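PDB 5C2V: hydrazine synthase subunit alpha from Candidatus Kuenenia stuttgartiensis, which condenses hydroxylamine with ammonia to form hydrazine, carrying out the second half-reaction of the heme-containing hydrazine synthase complex. Local coordinates for residues E24-V29 / Y341-D346; K196-I201 / D262-A267; K460-I465 / G515-S520; R595-D600 / E753-V758. One frame throughout, in Å; residues are numbered along the deposited sequence.

Contact 1: residues E24-V29 / Y341-D346; sequences EVQGPV and YPLPDD
L343 opens the contact by turning its side chain to the amide of Q26, CD2 lying 4.1 Å from Q26 OE1. It also starts a type I turn that runs to D346, closed by D346 N to L343 O at 2.9 Å. P344 follows as the first inner residue of this turn, with its ring carbons packed against the glutamine side chain: P344 CD comes within 3.2 Å of Q26 OE1, and P344 CG sits 4.2 Å from Q26 CG. Q26 reaches this place with CG anti to its backbone N (chi1 179°) and a chain extended beyond it, just before G27 leaves helical geometry with positive phi. D345 then brings its carboxylate to the end of the Q26 amide. The two planes stand 83° apart, and the carboxylate oxygens fall on either side of the amide plane. D345 OD1 lies off that plane, close to both OE1 and NE2 and not in line with an N-H, so the bond from Q26 NE2 to D345 OD1 is weak (122° at the hydrogen), and its detail is doubtful at this resolution. K23, three residues before Q26, reinforces the join, its NZ bonding to P344 O and making a salt bridge with D346. The turn links the first two strands of a propeller blade, 336-342 and 348-353. The backbone of Q26 bonds to V390, just after strand 381-387, which pairs with strand 31-37. Joining a late strand to an early one in this way is the closure characteristic of a beta-propeller.

Contact 2: residues K196-I201 / D262-A267; sequences KIIQRI and DNWDGA
W264 projects from a type I turn, N263 to G266, that joins the last two strands of a four-stranded propeller blade, 256-262 and 270-273, and its indole meets two isoleucines of the short helix 196-201. Contact is confined to the six-membered end of the ring. I198 CD1 comes to the ring edge, near its plane, 4.1 Å from W264 CH2 and 4.2 Å from W264 CZ3. I201 CD1 approaches the same carbon, W264 CH2, at 4.0 Å, but obliquely, its side chain coming from the opposite direction to that of the tryptophan. I201 is stretched out (chi2 179°), whereas I198 folds its CD1 back (chi2 -62°), and so two residues three apart on the helix deliver their end methyls to one ring carbon. The interaction is purely apolar. The polar end of the indole is satisfied on the far side of the ring system, where NE1 bonds to I397 O; R189 adds a cation-pi contact and the ring of Y131 also meets the indole. The helix is fixed at its start by D191, whose carboxylate accepts from I198 N. M165 of strand 154-171 touches both I198 and W264, bridging the two sides, while R200 packs on I143 of strand 139-146 and makes a salt bridge with E28 of the gamma subunit, so the helix lies between propeller strands and a neighbouring chain.

Contact 3: residues K460-I465 / G515-S520; sequences KAVRII and GSTVTS
I464 and T519 meet through methyls placed by their torsions. In I464, CG1 is anti to the carbonyl carbon and the chain runs straight on to CD1 (chi2 178°). T519 has its hydroxyl anti to the backbone N (chi1 -162°), which puts CG2 between the backbone N and the carbonyl carbon, pointing at the other strand. The two side chains reach toward each other tip to tip, I464 CD1 lying 3.7 Å from T519 CG2. Two residues earlier on each strand, V462 and T517 form a looser second pair, with V462 CG2 4.2 Å from T517 OG1. T519 thus offers a methyl, whereas T517 has its hydroxyl oxygen nearest to V462; both hydroxyls bond to carbonyl oxygens outside the two segments, T517 OG1 to Y510 O and T519 OG1 to P591 O. Buried polar atoms are thereby satisfied and the rotation of each threonine is fixed. No backbone bond passes between these strands. With CA atoms 9.9 Å apart at I464 and T519, they belong to separate sheets packed face to face within the middle domain. The side chain of V462 is about 6 Å from the bound heme c at its nearest atoms, and that of T517 about 7 Å from the side chain of C556, which is covalently bound to the heme. Strand 461-467 lies between 503-510 and 527-532 in one sheet; 517-522 borders 428-433 in the other, whose W431 touches both I464 and T519, while Q509 of 503-510 touches V462 and T519.

Contact 4: residues R595-D600 / E753-V758; sequences RYLKFD and ERYAIV
F599 points an edge into the face of Y755, a T-shaped pair with centroids 4.9 Å apart and planes at 60°. F599 CZ stands 3.6 Å above the plane of the Y755 ring, over its centre. L597, two residues earlier on the strand and on the same side, crosses the tyrosine at about a right angle and sets CD2 3.7 Å from Y755 OH. The tyrosine ring leaves its helix with CG anti to the backbone N (chi1 -167°), which carries it out to the strand. Its hydroxyl, beside the leucine methyl, hydrogen-bonds to G536 O, tying the far end of the ring. Y508 of strand 503-510 touches both L597 and Y755, and Y605 of the paired strand 605-609 packs on L597. A classic beta bulge, R595 and Y596 opposite K609, begins this two-stranded hairpin. On the other side, helix 751-762 is held to helix 646-657 by E753 with K657 and by I757 on I650, within the cytochrome c family region. The chemistry is thus dispersion and CH-pi attraction, with the tyrosine hydroxyl as its one polar atom, satisfied by a third segment.

Overall arrangement
Contacts 1 and 2 belong to the propeller domain, contact 2 nested within the chain loop that contact 1 closes; contacts 3 and 4 follow in series, the first within the middle heme domain, the second reaching the C-terminal cytochrome c region. Contact 1 is largely buried, with D345 partly exposed, and has a weak amide-carboxylate bond across its segments. Contact 2 is buried and apolar; contact 3, also buried, is mainly methyl packing with a threonine hydroxyl at its second pair. Contact 4 is partly buried and aromatic. R463 NH2 of contact 3 lies 3.0 Å from Y755 OH of contact 4, and both side chains bond to G536 O, coupling the middle domain to the C-terminal one.

Contact 1: residues E24-V29 / Y341-D346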
# COMPACT_ATOMS: atom_id res chain seq x y z
N GLU D 24 43.31 -2.98 -9.50
CA GLU D 24 44.67 -3.18 -9.99
C GLU D 24 44.78 -4.27 -11.06
O GLU D 24 45.53 -4.14 -12.03
CB GLU D 24 45.61 -3.51 -8.83
CG GLU D 24 45.69 -2.41 -7.78
CD GLU D 24 46.25 -2.90 -6.45
OE1 GLU D 24 46.31 -4.13 -6.24
OE2 GLU D 24 46.63 -2.05 -5.62
N VAL D 25 44.05 -5.36 -10.86
CA VAL D 25 44.20 -6.56 -11.69
C VAL D 25 43.44 -6.44 -13.00
O VAL D 25 43.61 -7.25 -13.91
CB VAL D 25 43.73 -7.82 -10.93
CG1 VAL D 25 42.22 -7.94 -10.99
CG2 VAL D 25 44.40 -9.07 -11.50
N GLN D 26 42.60 -5.41 -13.10
CA GLN D 26 41.77 -5.20 -14.29
C GLN D 26 42.58 -5.07 -15.57
O GLN D 26 42.51 -5.93 -16.46
CB GLN D 26 40.91 -3.95 -14.11
CG GLN D 26 40.03 -3.64 -15.31
CD GLN D 26 39.64 -2.18 -15.37
OE1 GLN D 26 38.46 -1.84 -15.28
NE2 GLN D 26 40.63 -1.31 -15.54
N GLY D 27 43.35 -3.99 -15.68
CA GLY D 27 44.09 -3.69 -16.89
C GLY D 27 43.27 -2.84 -17.83
O GLY D 27 42.07 -2.66 -17.62
N PRO D 28 43.90 -2.31 -18.89
CA PRO D 28 43.21 -1.48 -19.88
C PRO D 28 42.14 -2.25 -20.65
O PRO D 28 42.28 -3.46 -20.84
CB PRO D 28 44.34 -1.03 -20.82
CG PRO D 28 45.59 -1.21 -20.03
CD PRO D 28 45.34 -2.40 -19.16
N VAL D 29 41.09 -1.56 -21.09
CA VAL D 29 40.03 -2.19 -21.86
C VAL D 29 39.98 -1.65 -23.29
O VAL D 29 39.55 -0.52 -23.52
CB VAL D 29 38.65 -1.98 -21.21
CG1 VAL D 29 37.55 -2.57 -22.07
CG2 VAL D 29 38.62 -2.58 -19.81
N TYR D 341 26.80 -2.34 -16.42
CA TYR D 341 28.04 -3.06 -16.14
C TYR D 341 29.12 -2.18 -15.51
O TYR D 341 29.89 -1.53 -16.23
CB TYR D 341 28.59 -3.71 -17.41
CG TYR D 341 29.43 -4.93 -17.10
CD1 TYR D 341 30.78 -4.79 -16.77
CD2 TYR D 341 28.89 -6.20 -17.12
CE1 TYR D 341 31.55 -5.90 -16.47
CE2 TYR D 341 29.65 -7.31 -16.82
CZ TYR D 341 30.98 -7.15 -16.50
OH TYR D 341 31.74 -8.25 -16.21
N PRO D 342 29.18 -2.15 -14.17
CA PRO D 342 30.19 -1.36 -13.45
C PRO D 342 31.62 -1.82 -13.75
O PRO D 342 31.85 -3.01 -13.95
CB PRO D 342 29.85 -1.60 -11.97
CG PRO D 342 28.47 -2.20 -11.97
CD PRO D 342 28.34 -2.94 -13.26
N LEU D 343 32.55 -0.88 -13.77
CA LEU D 343 33.96 -1.20 -13.97
C LEU D 343 34.77 -0.86 -12.72
O LEU D 343 34.41 0.04 -11.97
CB LEU D 343 34.53 -0.44 -15.18
CG LEU D 343 34.21 -0.96 -16.58
CD1 LEU D 343 34.88 -0.09 -17.64
CD2 LEU D 343 34.65 -2.41 -16.73
N PRO D 344 35.88 -1.59 -12.50
CA PRO D 344 36.83 -1.31 -11.41
C PRO D 344 37.44 0.08 -11.49
O PRO D 344 38.04 0.56 -10.53
CB PRO D 344 37.90 -2.39 -11.61
CG PRO D 344 37.18 -3.51 -12.26
CD PRO D 344 36.19 -2.86 -13.19
N ASP D 345 37.29 0.73 -12.64
CA ASP D 345 37.81 2.08 -12.86
C ASP D 345 36.79 3.12 -12.40
O ASP D 345 36.96 4.31 -12.63
CB ASP D 345 38.13 2.31 -14.34
CG ASP D 345 38.98 1.20 -14.92
OD1 ASP D 345 39.79 0.62 -14.17
OD2 ASP D 345 38.83 0.91 -16.12
N ASP D 346 35.72 2.62 -11.77
CA ASP D 346 34.58 3.43 -11.35
C ASP D 346 33.82 3.99 -12.55
O ASP D 346 33.16 5.02 -12.45
CB ASP D 346 35.00 4.57 -10.41
CG ASP D 346 35.62 4.06 -9.13
OD1 ASP D 346 35.31 2.92 -8.73
OD2 ASP D 346 36.42 4.81 -8.51

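Contact 2: residues K196-I201 / D262-A267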
# COMPACT_ATOMS: atom_id res chain seq x y z
N LYS D 196 34.84 -33.80 -11.53
CA LYS D 196 36.14 -34.02 -10.90
C LYS D 196 36.57 -32.84 -10.04
O LYS D 196 37.41 -32.99 -9.17
CB LYS D 196 37.20 -34.34 -11.96
CG LYS D 196 37.15 -35.79 -12.44
CD LYS D 196 36.31 -35.92 -13.70
CE LYS D 196 36.13 -37.36 -14.13
NZ LYS D 196 35.39 -37.44 -15.42
N ILE D 197 35.98 -31.66 -10.26
CA ILE D 197 36.29 -30.50 -9.43
C ILE D 197 35.59 -30.62 -8.08
O ILE D 197 36.16 -30.31 -7.04
CB ILE D 197 35.89 -29.18 -10.13
CG1 ILE D 197 36.83 -28.92 -11.31
CG2 ILE D 197 35.92 -28.01 -9.14
CD1 ILE D 197 36.69 -27.55 -11.92
N ILE D 198 34.34 -31.08 -8.12
CA ILE D 198 33.61 -31.40 -6.90
C ILE D 198 34.31 -32.54 -6.17
O ILE D 198 34.36 -32.58 -4.94
CB ILE D 198 32.15 -31.79 -7.22
CG1 ILE D 198 31.40 -30.59 -7.79
CG2 ILE D 198 31.43 -32.30 -5.98
CD1 ILE D 198 31.30 -29.42 -6.83
N GLN D 199 34.88 -33.47 -6.94
CA GLN D 199 35.64 -34.58 -6.37
C GLN D 199 36.93 -34.07 -5.75
O GLN D 199 37.45 -34.66 -4.80
CB GLN D 199 35.92 -35.64 -7.44
CG GLN D 199 36.44 -36.95 -6.87
CD GLN D 199 36.61 -38.02 -7.93
OE1 GLN D 199 36.57 -37.74 -9.13
NE2 GLN D 199 36.79 -39.26 -7.49
N ARG D 200 37.46 -32.99 -6.30
CA ARG D 200 38.66 -32.37 -5.77
C ARG D 200 38.34 -31.72 -4.43
O ARG D 200 39.06 -31.90 -3.45
CB ARG D 200 39.24 -31.35 -6.75
CG ARG D 200 40.11 -30.27 -6.11
CD ARG D 200 40.99 -29.58 -7.14
NE ARG D 200 41.60 -28.35 -6.63
CZ ARG D 200 42.64 -28.32 -5.80
NH1 ARG D 200 43.20 -29.44 -5.38
NH2 ARG D 200 43.12 -27.15 -5.39
N ILE D 201 37.25 -30.96 -4.41
CA ILE D 201 36.83 -30.27 -3.19
C ILE D 201 36.25 -31.21 -2.12
O ILE D 201 36.74 -31.25 -0.99
CB ILE D 201 35.79 -29.18 -3.50
CG1 ILE D 201 36.35 -28.20 -4.54
CG2 ILE D 201 35.39 -28.45 -2.23
CD1 ILE D 201 35.38 -27.10 -4.92
N ASP D 262 22.99 -16.09 -1.99
CA ASP D 262 23.02 -17.47 -1.52
C ASP D 262 24.40 -18.07 -1.78
O ASP D 262 25.11 -17.64 -2.69
CB ASP D 262 21.94 -18.31 -2.21
CG ASP D 262 21.70 -19.64 -1.51
OD1 ASP D 262 22.50 -20.01 -0.63
OD2 ASP D 262 20.70 -20.31 -1.85
N ASN D 263 24.79 -19.05 -0.97
CA ASN D 263 26.03 -19.77 -1.20
C ASN D 263 25.93 -20.56 -2.50
O ASN D 263 24.83 -20.93 -2.92
CB ASN D 263 26.36 -20.69 -0.03
CG ASN D 263 26.77 -19.93 1.21
OD1 ASN D 263 26.27 -20.19 2.31
ND2 ASN D 263 27.69 -18.99 1.05
N TRP D 264 27.07 -20.82 -3.14
CA TRP D 264 27.07 -21.43 -4.46
C TRP D 264 26.54 -22.86 -4.45
O TRP D 264 26.24 -23.42 -5.51
CB TRP D 264 28.48 -21.39 -5.06
CG TRP D 264 29.50 -22.21 -4.34
CD1 TRP D 264 30.07 -21.94 -3.13
CD2 TRP D 264 30.09 -23.44 -4.80
NE1 TRP D 264 30.96 -22.93 -2.80
CE2 TRP D 264 30.99 -23.86 -3.80
CE3 TRP D 264 29.93 -24.22 -5.94
CZ2 TRP D 264 31.74 -25.03 -3.93
CZ3 TRP D 264 30.67 -25.38 -6.06
CH2 TRP D 264 31.57 -25.77 -5.06
N ASP D 265 26.43 -23.45 -3.27
CA ASP D 265 25.77 -24.75 -3.13
C ASP D 265 24.32 -24.58 -2.67
O ASP D 265 23.58 -25.56 -2.56
CB ASP D 265 26.53 -25.64 -2.15
CG ASP D 265 26.67 -25.02 -0.78
OD1 ASP D 265 26.73 -23.77 -0.70
OD2 ASP D 265 26.73 -25.77 0.22
N GLY D 266 23.91 -23.34 -2.41
CA GLY D 266 22.56 -23.06 -1.96
C GLY D 266 22.32 -23.43 -0.51
O GLY D 266 21.23 -23.85 -0.13
N ALA D 267 23.36 -23.28 0.32
CA ALA D 267 23.28 -23.64 1.73
C ALA D 267 22.61 -22.58 2.59
O ALA D 267 21.93 -22.90 3.56
CB ALA D 267 24.68 -23.93 2.26

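Contact 3: residues K460-I465 / G515-S520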
# COMPACT_ATOMS: atom_id res chain seq x y z
N LYS D 460 2.61 -23.86 20.87
CA LYS D 460 2.76 -25.27 21.21
C LYS D 460 3.55 -26.05 20.16
O LYS D 460 4.40 -26.88 20.50
CB LYS D 460 1.39 -25.92 21.41
CG LYS D 460 0.59 -25.31 22.54
CD LYS D 460 1.40 -25.25 23.82
CE LYS D 460 0.54 -24.78 24.99
NZ LYS D 460 1.35 -24.54 26.21
N ALA D 461 3.28 -25.78 18.89
CA ALA D 461 3.89 -26.53 17.81
C ALA D 461 4.05 -25.69 16.55
O ALA D 461 3.73 -24.50 16.53
CB ALA D 461 3.08 -27.78 17.51
N VAL D 462 4.55 -26.32 15.49
CA VAL D 462 4.69 -25.69 14.19
C VAL D 462 4.25 -26.65 13.09
O VAL D 462 4.51 -27.86 13.15
CB VAL D 462 6.14 -25.24 13.91
CG1 VAL D 462 6.52 -24.07 14.80
CG2 VAL D 462 7.12 -26.39 14.08
N ARG D 463 3.57 -26.10 12.09
CA ARG D 463 3.17 -26.85 10.91
C ARG D 463 4.15 -26.59 9.77
O ARG D 463 4.45 -25.44 9.45
CB ARG D 463 1.75 -26.50 10.48
CG ARG D 463 1.31 -27.21 9.20
CD ARG D 463 -0.08 -26.78 8.75
NE ARG D 463 -1.12 -27.15 9.70
CZ ARG D 463 -1.77 -26.29 10.47
NH1 ARG D 463 -1.50 -24.99 10.40
NH2 ARG D 463 -2.71 -26.72 11.31
N ILE D 464 4.63 -27.66 9.16
CA ILE D 464 5.57 -27.57 8.05
C ILE D 464 4.90 -28.06 6.77
O ILE D 464 4.42 -29.20 6.69
CB ILE D 464 6.84 -28.39 8.31
CG1 ILE D 464 7.34 -28.15 9.74
CG2 ILE D 464 7.91 -28.03 7.29
CD1 ILE D 464 8.57 -28.97 10.09
N ILE D 465 4.90 -27.17 5.77
CA ILE D 465 4.16 -27.34 4.53
C ILE D 465 5.08 -27.37 3.32
O ILE D 465 5.99 -26.55 3.21
CB ILE D 465 3.14 -26.18 4.35
CG1 ILE D 465 2.11 -26.20 5.48
CG2 ILE D 465 2.46 -26.25 2.99
CD1 ILE D 465 1.18 -25.00 5.47
N GLY D 515 10.05 -21.29 23.49
CA GLY D 515 9.76 -20.85 22.13
C GLY D 515 10.73 -21.39 21.10
O GLY D 515 10.67 -21.02 19.93
N SER D 516 11.63 -22.27 21.54
CA SER D 516 12.62 -22.86 20.64
C SER D 516 12.11 -24.16 20.02
O SER D 516 11.45 -24.95 20.69
CB SER D 516 13.93 -23.11 21.38
OG SER D 516 13.75 -24.02 22.45
N THR D 517 12.42 -24.36 18.75
CA THR D 517 12.04 -25.60 18.07
C THR D 517 13.11 -26.04 17.08
O THR D 517 13.82 -25.21 16.52
CB THR D 517 10.68 -25.45 17.35
OG1 THR D 517 10.27 -26.73 16.84
CG2 THR D 517 10.79 -24.46 16.20
N VAL D 518 13.21 -27.34 16.87
CA VAL D 518 14.17 -27.90 15.92
C VAL D 518 13.61 -29.18 15.32
O VAL D 518 12.92 -29.94 16.01
CB VAL D 518 15.54 -28.17 16.60
CG1 VAL D 518 15.38 -29.12 17.78
CG2 VAL D 518 16.55 -28.72 15.59
N THR D 519 13.87 -29.42 14.04
CA THR D 519 13.36 -30.63 13.41
C THR D 519 14.20 -31.12 12.24
O THR D 519 14.98 -30.37 11.65
CB THR D 519 11.92 -30.43 12.91
OG1 THR D 519 11.31 -31.71 12.69
CG2 THR D 519 11.90 -29.63 11.63
N SER D 520 14.02 -32.40 11.92
CA SER D 520 14.58 -33.01 10.72
C SER D 520 13.45 -33.21 9.72
O SER D 520 12.33 -33.56 10.09
CB SER D 520 15.26 -34.34 11.05
OG SER D 520 16.22 -34.19 12.08

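Contact 4: residues R595-D600 / E753-V758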
# COMPACT_ATOMS: atom_id res chain seq x y z
N ARG D 595 3.34 -36.71 11.61
CA ARG D 595 2.24 -36.65 10.66
C ARG D 595 0.96 -36.06 11.26
O ARG D 595 0.30 -35.24 10.63
CB ARG D 595 1.95 -38.04 10.09
CG ARG D 595 0.65 -38.14 9.30
CD ARG D 595 0.55 -39.45 8.55
NE ARG D 595 1.15 -39.37 7.22
CZ ARG D 595 0.46 -39.53 6.09
NH1 ARG D 595 -0.84 -39.78 6.13
NH2 ARG D 595 1.08 -39.43 4.93
N TYR D 596 0.63 -36.46 12.49
CA TYR D 596 -0.64 -36.06 13.09
C TYR D 596 -0.49 -35.29 14.40
O TYR D 596 0.62 -35.07 14.89
CB TYR D 596 -1.52 -37.29 13.33
CG TYR D 596 -1.95 -38.00 12.06
CD1 TYR D 596 -2.39 -37.28 10.95
CD2 TYR D 596 -1.93 -39.38 11.98
CE1 TYR D 596 -2.79 -37.93 9.80
CE2 TYR D 596 -2.32 -40.04 10.83
CZ TYR D 596 -2.75 -39.31 9.74
OH TYR D 596 -3.14 -39.96 8.60
N LEU D 597 -1.62 -34.88 14.96
CA LEU D 597 -1.66 -34.24 16.27
C LEU D 597 -2.51 -35.03 17.26
O LEU D 597 -3.37 -35.81 16.87
CB LEU D 597 -2.22 -32.82 16.18
CG LEU D 597 -1.20 -31.69 16.09
CD1 LEU D 597 -0.64 -31.67 14.70
CD2 LEU D 597 -1.82 -30.35 16.44
N LYS D 598 -2.25 -34.80 18.54
CA LYS D 598 -3.10 -35.33 19.60
C LYS D 598 -3.70 -34.17 20.38
O LYS D 598 -2.99 -33.23 20.76
CB LYS D 598 -2.31 -36.26 20.52
CG LYS D 598 -1.91 -37.57 19.87
CD LYS D 598 -1.34 -38.55 20.89
CE LYS D 598 -0.04 -38.05 21.47
NZ LYS D 598 0.57 -39.05 22.39
N PHE D 599 -5.01 -34.24 20.60
CA PHE D 599 -5.73 -33.23 21.37
C PHE D 599 -6.37 -33.85 22.60
O PHE D 599 -6.63 -35.06 22.62
CB PHE D 599 -6.80 -32.55 20.51
CG PHE D 599 -6.28 -31.92 19.26
CD1 PHE D 599 -5.80 -30.62 19.26
CD2 PHE D 599 -6.28 -32.62 18.06
CE1 PHE D 599 -5.33 -30.03 18.10
CE2 PHE D 599 -5.81 -32.04 16.90
CZ PHE D 599 -5.33 -30.75 16.92
N ASP D 600 -6.64 -33.04 23.61
CA ASP D 600 -7.36 -33.51 24.79
C ASP D 600 -8.87 -33.47 24.53
O ASP D 600 -9.31 -33.26 23.41
CB ASP D 600 -7.00 -32.67 26.02
CG ASP D 600 -7.14 -31.18 25.79
OD1 ASP D 600 -7.96 -30.76 24.95
OD2 ASP D 600 -6.42 -30.41 26.46
N GLU D 753 -12.78 -33.86 12.17
CA GLU D 753 -13.44 -33.17 11.07
C GLU D 753 -13.19 -31.66 11.12
O GLU D 753 -12.77 -31.04 10.13
CB GLU D 753 -14.95 -33.45 11.09
CG GLU D 753 -15.31 -34.93 11.01
CD GLU D 753 -16.73 -35.22 11.44
OE1 GLU D 753 -17.35 -34.34 12.07
OE2 GLU D 753 -17.23 -36.32 11.15
N ARG D 754 -13.43 -31.09 12.30
CA ARG D 754 -13.24 -29.66 12.52
C ARG D 754 -11.79 -29.26 12.24
O ARG D 754 -11.54 -28.26 11.56
CB ARG D 754 -13.64 -29.29 13.94
CG ARG D 754 -13.65 -27.79 14.22
CD ARG D 754 -14.25 -27.48 15.58
NE ARG D 754 -13.43 -27.99 16.67
CZ ARG D 754 -13.76 -27.88 17.96
NH1 ARG D 754 -14.88 -27.28 18.31
NH2 ARG D 754 -12.95 -28.38 18.89
N TYR D 755 -10.85 -30.03 12.77
CA TYR D 755 -9.44 -29.72 12.56
C TYR D 755 -9.02 -30.03 11.13
O TYR D 755 -8.00 -29.52 10.66
CB TYR D 755 -8.55 -30.49 13.54
CG TYR D 755 -7.14 -29.97 13.57
CD1 TYR D 755 -6.84 -28.76 14.20
CD2 TYR D 755 -6.10 -30.66 12.96
CE1 TYR D 755 -5.55 -28.27 14.22
CE2 TYR D 755 -4.81 -30.17 12.98
CZ TYR D 755 -4.54 -28.98 13.61
OH TYR D 755 -3.26 -28.48 13.64
N ALA D 756 -9.78 -30.87 10.45
CA ALA D 756 -9.55 -31.09 9.02
C ALA D 756 -9.89 -29.82 8.27
O ALA D 756 -9.16 -29.41 7.36
CB ALA D 756 -10.38 -32.26 8.51
N ILE D 757 -10.99 -29.19 8.66
CA ILE D 757 -11.36 -27.90 8.08
C ILE D 757 -10.30 -26.84 8.40
O ILE D 757 -9.90 -26.06 7.53
CB ILE D 757 -12.74 -27.42 8.59
CG1 ILE D 757 -13.83 -28.42 8.17
CG2 ILE D 757 -13.06 -26.04 8.05
CD1 ILE D 757 -15.22 -28.02 8.62
N VAL D 758 -9.85 -26.82 9.65
CA VAL D 758 -8.80 -25.90 10.08
C VAL D 758 -7.54 -26.05 9.23
O VAL D 758 -6.99 -25.06 8.73
CB VAL D 758 -8.43 -26.12 11.56
CG1 VAL D 758 -7.22 -25.28 11.94
CG2 VAL D 758 -9.61 -25.79 12.46